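PDB 4EVQ: putative ABC transporter subunit, substrate-binding component from Rhodopseudomonas palustris, which binds 4-hydroxybenzoate and probably delivers it, and perhaps related lignin-derived aromatic compounds, to an ABC transporter for uptake. Local coordinates for residues A[195-209]-A[221-234]. Residues are numbered along the deposited sequence; the frame is centred on the assembly and turned at random. Where two conformers were deposited one is given.
With SO4 (sulfate ion), chain F.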
ATOM      1  N   PHE A 195      -1.654  20.094 -12.149  1.00  8.94           N
ATOM      2  CA  PHE A 195      -2.981  19.541 -12.191  1.00  8.13           C
ATOM      3  C   PHE A 195      -4.068  20.461 -12.728  1.00  9.33           C
ATOM      4  O   PHE A 195      -5.220  20.033 -12.931  1.00  9.61           O
ATOM      5  CB  PHE A 195      -3.395  19.140 -10.773  1.00  8.91           C
ATOM      6  CG  PHE A 195      -2.518  18.078 -10.126  1.00  8.67           C
ATOM      7  CD1 PHE A 195      -2.301  16.862 -10.726  1.00  8.50           C
ATOM      8  CD2 PHE A 195      -1.935  18.312  -8.913  1.00  8.79           C
ATOM      9  CE1 PHE A 195      -1.531  15.864 -10.092  1.00 10.48           C
ATOM     10  CE2 PHE A 195      -1.165  17.338  -8.273  1.00  9.74           C
ATOM     11  CZ  PHE A 195      -0.986  16.124  -8.869  1.00 10.22           C
ATOM     12  N   GLN A 196      -3.759  21.735 -12.921  0.55 10.08           N
ATOM     13  CA  GLN A 196      -4.839  22.682 -13.237  0.55 10.37           C
ATOM     14  C   GLN A 196      -5.560  22.357 -14.536  0.55  9.59           C
ATOM     15  O   GLN A 196      -6.776  22.482 -14.611  0.55 10.05           O
ATOM     16  CB  GLN A 196      -4.299  24.110 -13.260  0.55 13.32           C
ATOM     17  CG  GLN A 196      -3.979  24.670 -11.887  0.55 17.45           C
ATOM     18  CD  GLN A 196      -3.623  26.134 -11.953  0.55 22.26           C
ATOM     19  OE1 GLN A 196      -3.840  26.785 -12.986  0.55 25.03           O
ATOM     20  NE2 GLN A 196      -3.085  26.672 -10.858  0.55 24.98           N
ATOM     21  N   SER A 197      -4.843  21.953 -15.569  1.00  9.69           N
ATOM     22  CA  SER A 197      -5.528  21.645 -16.804  1.00  9.84           C
ATOM     23  C   SER A 197      -6.452  20.421 -16.655  1.00  8.91           C
ATOM     24  O   SER A 197      -7.510  20.372 -17.271  1.00 10.27           O
ATOM     25  CB  SER A 197      -4.560  21.531 -17.975  1.00 11.52           C
ATOM     26  OG  SER A 197      -3.652  20.474 -17.778  1.00 12.31           O
ATOM     27  N   ALA A 198      -6.044  19.428 -15.859  1.00  9.07           N
ATOM     28  CA  ALA A 198      -6.928  18.315 -15.601  1.00  8.78           C
ATOM     29  C   ALA A 198      -8.181  18.743 -14.857  1.00  9.95           C
ATOM     30  O   ALA A 198      -9.258  18.262 -15.138  1.00 10.56           O
ATOM     31  CB  ALA A 198      -6.189  17.234 -14.800  1.00 11.12           C
ATOM     32  N   LEU A 199      -8.037  19.670 -13.913  1.00 10.00           N
ATOM     33  CA  LEU A 199      -9.171  20.206 -13.188  1.00 11.60           C
ATOM     34  C   LEU A 199     -10.121  21.001 -14.092  1.00 11.47           C
ATOM     35  O   LEU A 199     -11.336  20.864 -13.962  1.00 12.52           O
ATOM     36  CB  LEU A 199      -8.698  21.043 -12.022  1.00 11.63           C
ATOM     37  CG  LEU A 199      -7.910  20.239 -10.965  1.00 12.07           C
ATOM     38  CD1 LEU A 199      -7.272  21.178  -9.963  1.00 13.55           C
ATOM     39  CD2 LEU A 199      -8.712  19.199 -10.274  1.00 13.96           C
ATOM     40  N   ALA A 200      -9.573  21.754 -15.046  1.00 10.37           N
ATOM     41  CA  ALA A 200     -10.424  22.462 -16.005  1.00 10.87           C
ATOM     42  C   ALA A 200     -11.168  21.481 -16.893  1.00 10.80           C
ATOM     43  O   ALA A 200     -12.340  21.664 -17.193  1.00 12.48           O
ATOM     44  CB  ALA A 200      -9.576  23.397 -16.854  1.00 12.30           C
ATOM     45  N   GLU A 201     -10.511  20.391 -17.275  1.00 11.23           N
ATOM     46  CA  GLU A 201     -11.180  19.368 -18.063  1.00 10.41           C
ATOM     47  C   GLU A 201     -12.280  18.694 -17.272  1.00 11.66           C
ATOM     48  O   GLU A 201     -13.379  18.500 -17.765  1.00 12.06           O
ATOM     49  CB  GLU A 201     -10.179  18.325 -18.608  1.00 11.23           C
ATOM     50  CG  GLU A 201     -10.828  17.385 -19.609  1.00 12.29           C
ATOM     51  CD  GLU A 201      -9.923  16.328 -20.168  1.00 12.64           C
ATOM     52  OE1 GLU A 201      -8.705  16.365 -19.915  1.00 14.63           O
ATOM     53  OE2 GLU A 201     -10.449  15.463 -20.916  1.00 14.84           O
ATOM     54  N   ILE A 202     -11.997  18.334 -16.028  1.00 11.11           N
ATOM     55  CA  ILE A 202     -13.026  17.799 -15.144  1.00 11.71           C
ATOM     56  C   ILE A 202     -14.233  18.720 -15.066  1.00 12.14           C
ATOM     57  O   ILE A 202     -15.354  18.259 -15.224  1.00 13.10           O
ATOM     58  CB  ILE A 202     -12.449  17.578 -13.747  1.00 12.06           C
ATOM     59  CG1 ILE A 202     -11.569  16.312 -13.762  1.00 12.98           C
ATOM     60  CG2 ILE A 202     -13.586  17.397 -12.691  1.00 13.74           C
ATOM     61  CD1 ILE A 202     -10.631  16.203 -12.583  1.00 13.74           C
ATOM     62  N   ALA A 203     -14.011  20.017 -14.830  1.00 12.30           N
ATOM     63  CA  ALA A 203     -15.164  20.939 -14.781  1.00 12.73           C
ATOM     64  C   ALA A 203     -15.995  20.859 -16.062  1.00 13.83           C
ATOM     65  O   ALA A 203     -17.232  20.814 -16.034  1.00 15.66           O
ATOM     66  CB  ALA A 203     -14.685  22.358 -14.511  1.00 14.05           C
ATOM     67  N   SER A 204     -15.322  20.836 -17.195  1.00 13.38           N
ATOM     68  CA  SER A 204     -16.017  20.875 -18.480  1.00 13.45           C
ATOM     69  C   SER A 204     -16.850  19.631 -18.700  1.00 13.37           C
ATOM     70  O   SER A 204     -17.847  19.682 -19.420  1.00 15.59           O
ATOM     71  CB  SER A 204     -15.032  21.039 -19.638  1.00 14.30           C
ATOM     72  OG  SER A 204     -14.349  19.833 -19.949  1.00 15.45           O
ATOM     73  N   LEU A 205     -16.439  18.505 -18.117  1.00 12.97           N
ATOM     74  CA  LEU A 205     -17.120  17.229 -18.318  1.00 12.98           C
ATOM     75  C   LEU A 205     -18.328  17.035 -17.411  1.00 13.36           C
ATOM     76  O   LEU A 205     -19.103  16.104 -17.617  1.00 13.98           O
ATOM     77  CB  LEU A 205     -16.134  16.062 -18.077  1.00 11.86           C
ATOM     78  CG  LEU A 205     -15.057  15.954 -19.171  1.00 12.69           C
ATOM     79  CD1 LEU A 205     -13.869  15.141 -18.680  1.00 14.93           C
ATOM     80  CD2 LEU A 205     -15.619  15.337 -20.462  1.00 14.72           C
ATOM     81  N   LYS A 206     -18.436  17.871 -16.383  1.00 13.39           N
ATOM     82  CA  LYS A 206     -19.572  17.877 -15.456  1.00 14.55           C
ATOM     83  C   LYS A 206     -19.920  16.486 -14.890  1.00 14.11           C
ATOM     84  O   LYS A 206     -21.092  16.068 -14.868  1.00 14.72           O
ATOM     85  CB  LYS A 206     -20.822  18.496 -16.119  1.00 16.85           C
ATOM     86  CG  LYS A 206     -20.594  19.916 -16.545  1.00 18.60           C
ATOM     87  CD  LYS A 206     -21.833  20.505 -17.261  1.00 21.12           C
ATOM     88  CE  LYS A 206     -21.540  21.891 -17.855  1.00 24.46           C
ATOM     89  NZ  LYS A 206     -22.761  22.477 -18.421  1.00 27.29           N
ATOM     90  N   PRO A 207     -18.907  15.773 -14.371  1.00 12.48           N
ATOM     91  CA  PRO A 207     -19.220  14.523 -13.690  1.00 12.98           C
ATOM     92  C   PRO A 207     -19.900  14.754 -12.336  1.00 13.90           C
ATOM     93  O   PRO A 207     -19.887  15.877 -11.820  1.00 14.85           O
ATOM     94  CB  PRO A 207     -17.821  13.904 -13.495  1.00 11.79           C
ATOM     95  CG  PRO A 207     -16.947  15.088 -13.244  1.00 12.93           C
ATOM     96  CD  PRO A 207     -17.476  16.128 -14.239  1.00 12.32           C
ATOM     97  N   ASP A 208     -20.472  13.701 -11.759  1.00 13.23           N
ATOM     98  CA  ASP A 208     -20.963  13.798 -10.400  1.00 13.86           C
ATOM     99  C   ASP A 208     -19.974  13.338  -9.333  1.00 13.21           C
ATOM    100  O   ASP A 208     -20.242  13.443  -8.138  1.00 14.49           O
ATOM    101  CB  ASP A 208     -22.329  13.116 -10.219  1.00 16.31           C
ATOM    102  CG  ASP A 208     -22.317  11.608 -10.389  1.00 16.66           C
ATOM    103  OD1 ASP A 208     -21.251  10.969 -10.496  1.00 16.89           O
ATOM    104  OD2 ASP A 208     -23.406  10.986 -10.383  1.00 19.35           O
ATOM    105  N   CYS A 209     -18.790  12.930  -9.793  1.00 12.10           N
ATOM    106  CA  CYS A 209     -17.700  12.589  -8.868  1.00 11.84           C
ATOM    107  C   CYS A 209     -16.405  12.473  -9.659  1.00 11.17           C
ATOM    108  O   CYS A 209     -16.378  12.261 -10.861  1.00 11.61           O
ATOM    109  CB  CYS A 209     -17.982  11.243  -8.158  1.00 13.13           C
ATOM    110  SG  CYS A 209     -18.253   9.834  -9.269  1.00 14.07           S
ATOM    111  N   LYS A 221      -0.732  18.165  -2.928  1.00  8.61           N
ATOM    112  CA  LYS A 221      -0.901  19.215  -3.900  1.00  8.88           C
ATOM    113  C   LYS A 221      -2.177  19.043  -4.667  1.00  8.61           C
ATOM    114  O   LYS A 221      -2.888  20.024  -4.908  1.00 10.28           O
ATOM    115  CB  LYS A 221       0.316  19.321  -4.809  1.00 10.25           C
ATOM    116  CG  LYS A 221       0.264  20.578  -5.707  1.00 13.02           C
ATOM    117  CD  LYS A 221       1.563  20.712  -6.441  1.00 15.22           C
ATOM    118  CE  LYS A 221       1.589  22.036  -7.225  1.00 16.82           C
ATOM    119  NZ  LYS A 221       0.540  22.031  -8.264  1.00 16.48           N
ATOM    120  N   PHE A 222      -2.523  17.833  -5.035  1.00  9.15           N
ATOM    121  CA  PHE A 222      -3.761  17.568  -5.756  1.00  8.68           C
ATOM    122  C   PHE A 222      -4.936  18.009  -4.916  1.00  8.83           C
ATOM    123  O   PHE A 222      -5.868  18.660  -5.413  1.00  9.13           O
ATOM    124  CB  PHE A 222      -3.893  16.092  -6.151  1.00  9.49           C
ATOM    125  CG  PHE A 222      -5.109  15.837  -6.954  1.00  8.89           C
ATOM    126  CD1 PHE A 222      -5.118  16.088  -8.309  1.00  9.32           C
ATOM    127  CD2 PHE A 222      -6.261  15.384  -6.359  1.00  9.96           C
ATOM    128  CE1 PHE A 222      -6.292  15.925  -9.073  1.00 10.16           C
ATOM    129  CE2 PHE A 222      -7.421  15.217  -7.107  1.00 10.33           C
ATOM    130  CZ  PHE A 222      -7.429  15.467  -8.450  1.00 10.44           C
ATOM    131  N   ILE A 223      -4.967  17.646  -3.658  1.00  8.32           N
ATOM    132  CA  ILE A 223      -6.074  17.999  -2.767  1.00  9.48           C
ATOM    133  C   ILE A 223      -6.223  19.508  -2.687  1.00  8.74           C
ATOM    134  O   ILE A 223      -7.327  20.033  -2.781  1.00 10.33           O
ATOM    135  CB  ILE A 223      -5.840  17.383  -1.363  1.00  9.45           C
ATOM    136  CG1 ILE A 223      -6.037  15.866  -1.429  1.00  9.80           C
ATOM    137  CG2 ILE A 223      -6.721  18.039  -0.295  1.00  9.45           C
ATOM    138  CD1 ILE A 223      -5.549  15.186  -0.212  1.00 12.02           C
ATOM    139  N   LYS A 224      -5.110  20.210  -2.498  0.51  9.42           N
ATOM    140  CA  LYS A 224      -5.114  21.675  -2.410  0.51 10.47           C
ATOM    141  C   LYS A 224      -5.627  22.275  -3.701  0.51 11.21           C
ATOM    142  O   LYS A 224      -6.530  23.153  -3.688  0.51 12.21           O
ATOM    143  CB  LYS A 224      -3.700  22.165  -2.094  0.51 12.91           C
ATOM    144  CG  LYS A 224      -3.297  21.833  -0.659  0.51 15.10           C
ATOM    145  CD  LYS A 224      -2.006  22.479  -0.140  0.51 18.20           C
ATOM    146  CE  LYS A 224      -2.001  22.357   1.431  0.51 20.97           C
ATOM    147  NZ  LYS A 224      -0.882  22.976   2.220  0.51 23.54           N
ATOM    148  N   ASP A 225      -5.113  21.811  -4.821  1.00 10.97           N
ATOM    149  CA  ASP A 225      -5.476  22.373  -6.119  1.00 10.35           C
ATOM    150  C   ASP A 225      -6.944  22.067  -6.416  1.00 10.19           C
ATOM    151  O   ASP A 225      -7.686  22.917  -6.951  1.00 12.19           O
ATOM    152  CB  ASP A 225      -4.599  21.871  -7.245  1.00 11.91           C
ATOM    153  CG  ASP A 225      -3.157  22.366  -7.158  1.00 14.76           C
ATOM    154  OD1 ASP A 225      -2.896  23.308  -6.381  1.00 18.04           O
ATOM    155  OD2 ASP A 225      -2.317  21.788  -7.893  1.00 16.25           O
ATOM    156  N   TYR A 226      -7.397  20.861  -6.124  1.00  9.08           N
ATOM    157  CA  TYR A 226      -8.779  20.454  -6.380  1.00  8.43           C
ATOM    158  C   TYR A 226      -9.752  21.361  -5.608  1.00 10.82           C
ATOM    159  O   TYR A 226     -10.742  21.837  -6.160  1.00 11.72           O
ATOM    160  CB  TYR A 226      -8.940  18.986  -5.989  1.00  9.06           C
ATOM    161  CG  TYR A 226     -10.261  18.371  -6.370  1.00  8.41           C
ATOM    162  CD1 TYR A 226     -11.402  18.583  -5.613  1.00  9.06           C
ATOM    163  CD2 TYR A 226     -10.381  17.585  -7.496  1.00  9.68           C
ATOM    164  CE1 TYR A 226     -12.601  17.976  -5.961  1.00  9.49           C
ATOM    165  CE2 TYR A 226     -11.577  16.998  -7.863  1.00 10.57           C
ATOM    166  CZ  TYR A 226     -12.693  17.215  -7.079  1.00 10.74           C
ATOM    167  OH  TYR A 226     -13.879  16.610  -7.424  1.00 12.43           O
ATOM    168  N   ALA A 227      -9.481  21.601  -4.332  1.00 11.19           N
ATOM    169  CA  ALA A 227     -10.335  22.446  -3.507  1.00 12.31           C
ATOM    170  C   ALA A 227     -10.305  23.849  -4.075  1.00 12.95           C
ATOM    171  O   ALA A 227     -11.359  24.519  -4.148  1.00 14.73           O
ATOM    172  CB  ALA A 227      -9.883  22.453  -2.067  1.00 12.56           C
ATOM    173  N   ALA A 228      -9.163  24.331  -4.511  1.00 13.89           N
ATOM    174  CA  ALA A 228      -9.091  25.726  -4.986  1.00 15.47           C
ATOM    175  C   ALA A 228      -9.832  25.923  -6.268  1.00 15.62           C
ATOM    176  O   ALA A 228     -10.207  27.078  -6.593  1.00 17.44           O
ATOM    177  CB  ALA A 228      -7.659  26.141  -5.139  1.00 16.59           C
ATOM    178  N   ALA A 229     -10.090  24.875  -7.017  1.00 15.07           N
ATOM    179  CA  ALA A 229     -10.864  24.953  -8.241  1.00 14.72           C
ATOM    180  C   ALA A 229     -12.360  25.117  -8.016  1.00 16.00           C
ATOM    181  O   ALA A 229     -13.097  25.393  -8.975  1.00 17.23           O
ATOM    182  CB  ALA A 229     -10.572  23.752  -9.137  1.00 14.82           C
ATOM    183  N   ASN A 230     -12.834  24.930  -6.789  0.52 16.27           N
ATOM    184  CA  ASN A 230     -14.243  25.219  -6.484  0.52 17.30           C
ATOM    185  C   ASN A 230     -15.216  24.491  -7.423  0.52 16.50           C
ATOM    186  O   ASN A 230     -16.126  25.102  -8.018  0.52 17.76           O
ATOM    187  CB  ASN A 230     -14.480  26.730  -6.554  0.52 20.05           C
ATOM    188  CG  ASN A 230     -13.715  27.479  -5.491  0.52 22.85           C
ATOM    189  OD1 ASN A 230     -13.646  27.052  -4.341  0.52 23.54           O
ATOM    190  ND2 ASN A 230     -13.145  28.618  -5.867  0.52 24.89           N
ATOM    191  N   LEU A 231     -15.029  23.181  -7.543  1.00 15.45           N
ATOM    192  CA  LEU A 231     -15.675  22.400  -8.579  1.00 14.43           C
ATOM    193  C   LEU A 231     -17.105  22.014  -8.222  1.00 15.25           C
ATOM    194  O   LEU A 231     -17.898  21.741  -9.121  1.00 17.03           O
ATOM    195  CB  LEU A 231     -14.861  21.119  -8.825  1.00 14.32           C
ATOM    196  CG  LEU A 231     -13.514  21.320  -9.490  1.00 15.29           C
ATOM    197  CD1 LEU A 231     -12.739  19.995  -9.399  1.00 16.22           C
ATOM    198  CD2 LEU A 231     -13.658  21.757 -10.924  1.00 16.50           C
ATOM    199  N   GLY A 232     -17.430  21.986  -6.926  1.00 14.54           N
ATOM    200  CA  GLY A 232     -18.721  21.481  -6.488  1.00 16.13           C
ATOM    201  C   GLY A 232     -18.973  20.030  -6.876  1.00 16.23           C
ATOM    202  O   GLY A 232     -20.096  19.592  -7.132  1.00 19.90           O
ATOM    203  N   ILE A 233     -17.887  19.253  -6.942  1.00 14.78           N
ATOM    204  CA  ILE A 233     -17.948  17.839  -7.315  1.00 13.21           C
ATOM    205  C   ILE A 233     -17.179  17.009  -6.246  1.00 13.20           C
ATOM    206  O   ILE A 233     -16.043  17.338  -5.909  1.00 13.32           O
ATOM    207  CB  ILE A 233     -17.258  17.583  -8.704  1.00 13.43           C
ATOM    208  CG1 ILE A 233     -17.975  18.335  -9.814  1.00 14.36           C
ATOM    209  CG2 ILE A 233     -17.214  16.079  -9.030  1.00 13.36           C
ATOM    210  CD1 ILE A 233     -17.107  18.495 -11.098  1.00 16.82           C
ATOM    211  N   PRO A 234     -17.790  15.974  -5.706  1.00 13.03           N
ATOM    212  CA  PRO A 234     -17.100  15.228  -4.633  1.00 13.63           C
ATOM    213  C   PRO A 234     -15.945  14.402  -5.155  1.00 10.95           C
ATOM    214  O   PRO A 234     -16.006  13.753  -6.178  1.00 11.71           O
ATOM    215  CB  PRO A 234     -18.164  14.306  -4.097  1.00 14.83           C
ATOM    216  CG  PRO A 234     -19.153  14.157  -5.167  1.00 16.01           C
ATOM    217  CD  PRO A 234     -19.158  15.468  -5.929  1.00 14.83           C
TER
HETATM  218  S   SO4 F 404      -1.647  26.407  -0.293  0.72 36.32           S
HETATM  219  O1  SO4 F 404      -1.419  27.850  -0.309  0.72 36.72           O
HETATM  220  O2  SO4 F 404      -0.865  25.722  -1.317  0.72 36.07           O
HETATM  221  O3  SO4 F 404      -3.057  26.123  -0.579  0.72 37.87           O
HETATM  222  O4  SO4 F 404      -1.349  25.829   1.024  0.72 35.63           O
HETATM  223  O   HOH W   1      -1.708  22.362 -10.469  1.00 19.30           O
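Phe222 turns its ring edge onto one face of Phe195: the ring planes stand at 88°, the centroids lie 5.1 Å apart, and CD1 of Phe222 sits over the centre of the Phe195 ring, a T-shaped pair. CB of Phe222 adds a CH-pi contact to the same ring, while Asp225 OD2 lies in the Phe195 plane at its edge, 3.6 Å from CD2. Helices 196-205 and 217-228 belong to two successive beta-alpha-beta crossovers that share parallel strand 209-213, and pack side by side on one face of the sheet in a lobe of the periplasmic binding protein fold, their short segments crossing at -45° with axes 10.1 Å apart. With CG anti to the backbone N (chi1 -176°), the Phe222 ring runs on along its helix, and its CD1 edge, beside CB, faces Phe195. An alanine at Phe195 is likely to leave the edge of Phe222 without its aromatic face and open a gap beside Phe214, whose ring also meets Phe195 edge-to-face. Asp225 OD2 is held by Lys221 NZ on its syn lone pair, a salt bridge of 2.9 Å, and by a water that donates to it and accepts from Phe195 N, so bridging the two segments; Lys221 NZ also donates to Val193 O. Further along, Leu199 CD2 packs 3.6 Å from Tyr226 CD2, and Leu231 CD1 covers a Tyr226 face near the rim. Ile233 CD1 lies against Ile202 CG2 and the Pro207 ring. Ile233 O lies in the Tyr226 ring plane at its edge and accepts from Tyr226 OH over 2.7 Å, the hydroxyl standing above the carbonyl plane.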